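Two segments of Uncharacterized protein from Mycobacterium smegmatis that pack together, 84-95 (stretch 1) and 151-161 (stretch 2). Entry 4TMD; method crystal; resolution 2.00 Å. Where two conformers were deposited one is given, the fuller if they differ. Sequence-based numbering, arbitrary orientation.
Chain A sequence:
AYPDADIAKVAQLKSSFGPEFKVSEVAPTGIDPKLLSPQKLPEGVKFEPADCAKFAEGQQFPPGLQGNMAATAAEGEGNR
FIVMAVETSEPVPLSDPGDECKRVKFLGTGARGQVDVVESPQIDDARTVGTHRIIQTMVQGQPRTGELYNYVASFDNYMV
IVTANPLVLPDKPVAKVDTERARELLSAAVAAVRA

Stretch 1, residues 84-95: MAVETSEPVPLS
Stretch 2 (151-161) YVASFDNYMVI

The contact is an antiparallel beta-sheet pairing, in which strand 84-88 lies against strand 158-161, the second arm of a hairpin, and the loop after Thr88 folds over the hairpin's side chains. The strand axes approach to 4.7 Å, their N-to-C directions differ by 162°, and 813 Å² is buried, both sides summed.

Register follows from the bridges. Met84 with Ile161 and Val86 with Met159 are hydrogen-bonded pairs, CA to CA 5.1 Å in each; Ala85 with Val160 (Ala85 CA to Val160 CA 4.5 Å) and Glu87 with Tyr158 (Glu87 CA to Tyr158 CA 4.6 Å) are non-hydrogen-bonded. Met84 N to Ile161 O and Ile161 N to Met84 O are both 2.8 Å; Val86 N to Met159 O is 2.8 Å and Met159 N to Val86 O 2.9 Å. A fifth bond, Thr88 N to Asn157 O at 3.0 Å, extends the ladder to the type II' turn Phe155-Tyr158, where Asp156 has phi/psi 50/-130. Strand residues keep extended torsions, phi -110 to -151 and psi 122 to 164.

On the face carrying Glu87 and Tyr158, the all-trans start of Glu87 (chi1 and chi2 t) lays CG over the Tyr158 ring (chi1 m, chi2 -91°), 4.0 Å from its centroid and 24° off the normal, a CH-pi contact. The face of Met84, Val86, Met159 and Ile161 is apolar: Met84 (m, t, m) brings CE to 4.0 Å from Ile161 CB. Met159 (t, t, m) extends beneath the loop, its CE 3.9 Å from Val92 CB and 4.1 Å from Leu94 CD1. Leu94 (t, p) also sets CD1 3.6 Å from Val152 CG1.

Thr88 (p) braces the loop through OG1 to Glu90 O, 2.6 Å. One water accepts from Val92 N (3.2 Å) and donates to Asp156 O (3.0 Å); another links Val92 O and Ser154 OG, each 2.5 Å from its oxygen.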

# COMPACT_ATOMS: atom_id res chain seq x y z
N MET A 84 7.16 -1.57 0.64
CA MET A 84 7.34 -2.51 1.75
C MET A 84 7.27 -3.96 1.26
O MET A 84 6.38 -4.31 0.49
CB MET A 84 6.28 -2.30 2.84
CG MET A 84 6.29 -0.92 3.46
SD MET A 84 4.98 -0.67 4.69
CE MET A 84 3.50 -0.65 3.67
N ALA A 85 8.23 -4.77 1.70
CA ALA A 85 8.25 -6.20 1.39
C ALA A 85 8.10 -6.97 2.69
O ALA A 85 8.83 -6.72 3.65
CB ALA A 85 9.55 -6.61 0.68
N VAL A 86 7.16 -7.91 2.70
CA VAL A 86 6.81 -8.69 3.88
C VAL A 86 6.91 -10.19 3.59
O VAL A 86 6.50 -10.64 2.52
CB VAL A 86 5.38 -8.38 4.35
CG1 VAL A 86 4.96 -9.31 5.49
CG2 VAL A 86 5.27 -6.93 4.77
N GLU A 87 7.47 -10.94 4.53
CA GLU A 87 7.43 -12.41 4.47
C GLU A 87 6.82 -12.91 5.77
O GLU A 87 7.30 -12.53 6.83
CB GLU A 87 8.82 -13.00 4.26
CG GLU A 87 8.82 -14.51 4.06
CD GLU A 87 10.22 -15.11 3.94
OE1 GLU A 87 10.34 -16.34 4.05
OE2 GLU A 87 11.19 -14.35 3.72
N THR A 88 5.77 -13.73 5.68
CA THR A 88 5.08 -14.24 6.87
C THR A 88 5.08 -15.78 6.96
O THR A 88 5.34 -16.46 5.99
CB THR A 88 3.63 -13.76 6.91
OG1 THR A 88 3.04 -13.92 5.61
CG2 THR A 88 3.57 -12.30 7.29
N SER A 89 4.77 -16.31 8.14
CA SER A 89 4.86 -17.75 8.35
C SER A 89 3.73 -18.48 7.63
O SER A 89 3.80 -19.70 7.42
CB SER A 89 4.82 -18.08 9.84
OG SER A 89 3.54 -17.77 10.35
N GLU A 90 2.67 -17.75 7.27
CA GLU A 90 1.69 -18.26 6.32
C GLU A 90 1.18 -17.10 5.47
O GLU A 90 1.40 -15.95 5.81
CB GLU A 90 0.54 -18.99 7.04
CG GLU A 90 -0.19 -18.20 8.08
CD GLU A 90 -1.12 -19.08 8.91
OE1 GLU A 90 -1.65 -20.08 8.37
OE2 GLU A 90 -1.32 -18.79 10.11
N PRO A 91 0.53 -17.41 4.33
CA PRO A 91 0.11 -16.31 3.46
C PRO A 91 -0.93 -15.40 4.11
O PRO A 91 -1.80 -15.89 4.83
CB PRO A 91 -0.50 -17.03 2.25
CG PRO A 91 0.00 -18.42 2.32
CD PRO A 91 0.20 -18.73 3.76
N VAL A 92 -0.82 -14.10 3.84
CA VAL A 92 -1.83 -13.14 4.29
C VAL A 92 -3.03 -13.23 3.37
O VAL A 92 -2.88 -13.20 2.15
CB VAL A 92 -1.29 -11.70 4.27
CG1 VAL A 92 -2.26 -10.76 4.96
CG2 VAL A 92 0.06 -11.63 4.95
N PRO A 93 -4.24 -13.38 3.95
CA PRO A 93 -5.42 -13.36 3.09
C PRO A 93 -5.52 -12.03 2.33
O PRO A 93 -5.46 -10.95 2.93
CB PRO A 93 -6.58 -13.52 4.08
CG PRO A 93 -5.96 -14.16 5.30
CD PRO A 93 -4.57 -13.61 5.37
N LEU A 94 -5.63 -12.10 1.02
CA LEU A 94 -5.62 -10.91 0.18
C LEU A 94 -6.97 -10.19 0.14
O LEU A 94 -8.00 -10.81 -0.11
CB LEU A 94 -5.20 -11.27 -1.24
CG LEU A 94 -5.08 -10.11 -2.22
CD1 LEU A 94 -3.82 -9.32 -1.97
CD2 LEU A 94 -5.12 -10.64 -3.66
N SER A 95 -6.97 -8.89 0.38
CA SER A 95 -8.19 -8.10 0.21
C SER A 95 -8.42 -7.88 -1.27
O SER A 95 -7.60 -7.25 -1.94
CB SER A 95 -8.09 -6.77 0.96
OG SER A 95 -9.19 -5.93 0.64
N TYR A 151 -0.87 -0.34 -3.71
CA TYR A 151 -0.80 -1.46 -4.65
C TYR A 151 -0.20 -2.62 -3.89
O TYR A 151 0.83 -2.48 -3.23
CB TYR A 151 0.02 -1.12 -5.89
CG TYR A 151 -0.56 0.05 -6.64
CD1 TYR A 151 -1.51 -0.15 -7.63
CD2 TYR A 151 -0.20 1.36 -6.32
CE1 TYR A 151 -2.09 0.93 -8.29
CE2 TYR A 151 -0.77 2.44 -6.98
CZ TYR A 151 -1.70 2.22 -7.97
OH TYR A 151 -2.27 3.29 -8.63
N VAL A 152 -0.87 -3.75 -3.96
CA VAL A 152 -0.50 -4.92 -3.21
C VAL A 152 -0.22 -6.08 -4.15
O VAL A 152 -1.03 -6.35 -5.04
CB VAL A 152 -1.65 -5.32 -2.25
CG1 VAL A 152 -1.35 -6.69 -1.59
CG2 VAL A 152 -1.87 -4.25 -1.22
N ALA A 153 0.91 -6.76 -3.96
CA ALA A 153 1.18 -8.00 -4.70
C ALA A 153 1.37 -9.14 -3.73
O ALA A 153 2.17 -9.03 -2.80
CB ALA A 153 2.40 -7.85 -5.59
N SER A 154 0.65 -10.23 -3.96
CA SER A 154 0.69 -11.40 -3.10
C SER A 154 1.20 -12.62 -3.86
O SER A 154 0.68 -12.95 -4.92
CB SER A 154 -0.72 -11.70 -2.57
OG SER A 154 -0.77 -12.99 -1.98
N PHE A 155 2.22 -13.29 -3.33
CA PHE A 155 2.67 -14.55 -3.89
C PHE A 155 3.26 -15.38 -2.77
O PHE A 155 4.08 -14.90 -2.00
CB PHE A 155 3.69 -14.35 -5.04
CG PHE A 155 4.87 -13.51 -4.66
CD1 PHE A 155 4.78 -12.13 -4.61
CD2 PHE A 155 6.09 -14.10 -4.38
CE1 PHE A 155 5.87 -11.35 -4.27
CE2 PHE A 155 7.19 -13.33 -4.04
CZ PHE A 155 7.08 -11.95 -3.99
N ASP A 156 2.83 -16.63 -2.68
CA ASP A 156 3.27 -17.52 -1.62
C ASP A 156 3.12 -16.83 -0.27
O ASP A 156 2.07 -16.26 0.02
CB ASP A 156 4.72 -17.95 -1.84
CG ASP A 156 4.89 -18.78 -3.08
OD1 ASP A 156 3.92 -19.49 -3.46
OD2 ASP A 156 5.98 -18.72 -3.68
N ASN A 157 4.18 -16.85 0.53
CA ASN A 157 4.13 -16.21 1.84
C ASN A 157 4.75 -14.81 1.80
O ASN A 157 5.23 -14.31 2.81
CB ASN A 157 4.81 -17.09 2.88
CG ASN A 157 4.14 -18.45 3.03
OD1 ASN A 157 3.05 -18.66 2.50
ND2 ASN A 157 4.78 -19.37 3.73
N TYR A 158 4.73 -14.20 0.62
CA TYR A 158 5.28 -12.86 0.47
C TYR A 158 4.18 -11.90 0.13
O TYR A 158 3.22 -12.22 -0.58
CB TYR A 158 6.36 -12.81 -0.62
CG TYR A 158 7.64 -13.51 -0.26
CD1 TYR A 158 8.67 -12.82 0.36
CD2 TYR A 158 7.83 -14.86 -0.55
CE1 TYR A 158 9.85 -13.46 0.69
CE2 TYR A 158 9.01 -15.52 -0.21
CZ TYR A 158 10.02 -14.80 0.41
OH TYR A 158 11.19 -15.43 0.74
N MET A 159 4.35 -10.67 0.59
CA MET A 159 3.45 -9.62 0.17
C MET A 159 4.27 -8.38 -0.04
O MET A 159 5.13 -8.10 0.78
CB MET A 159 2.37 -9.39 1.22
CG MET A 159 1.43 -8.27 0.90
SD MET A 159 -0.06 -8.40 1.92
CE MET A 159 -1.03 -9.55 0.97
N VAL A 160 4.02 -7.66 -1.14
CA VAL A 160 4.72 -6.42 -1.41
C VAL A 160 3.69 -5.33 -1.51
O VAL A 160 2.68 -5.49 -2.20
CB VAL A 160 5.57 -6.49 -2.70
CG1 VAL A 160 6.14 -5.11 -3.04
CG2 VAL A 160 6.69 -7.53 -2.55
N ILE A 161 3.92 -4.23 -0.81
CA ILE A 161 2.97 -3.13 -0.80
C ILE A 161 3.63 -1.82 -1.19
O ILE A 161 4.59 -1.39 -0.55
CB ILE A 161 2.32 -2.95 0.58
CG1 ILE A 161 1.78 -4.28 1.11
CG2 ILE A 161 1.22 -1.90 0.50
CD1 ILE A 161 1.07 -4.13 2.42
O HOH W 1 1.40 -13.76 1.63
O HOH W 2 -0.94 -12.93 0.53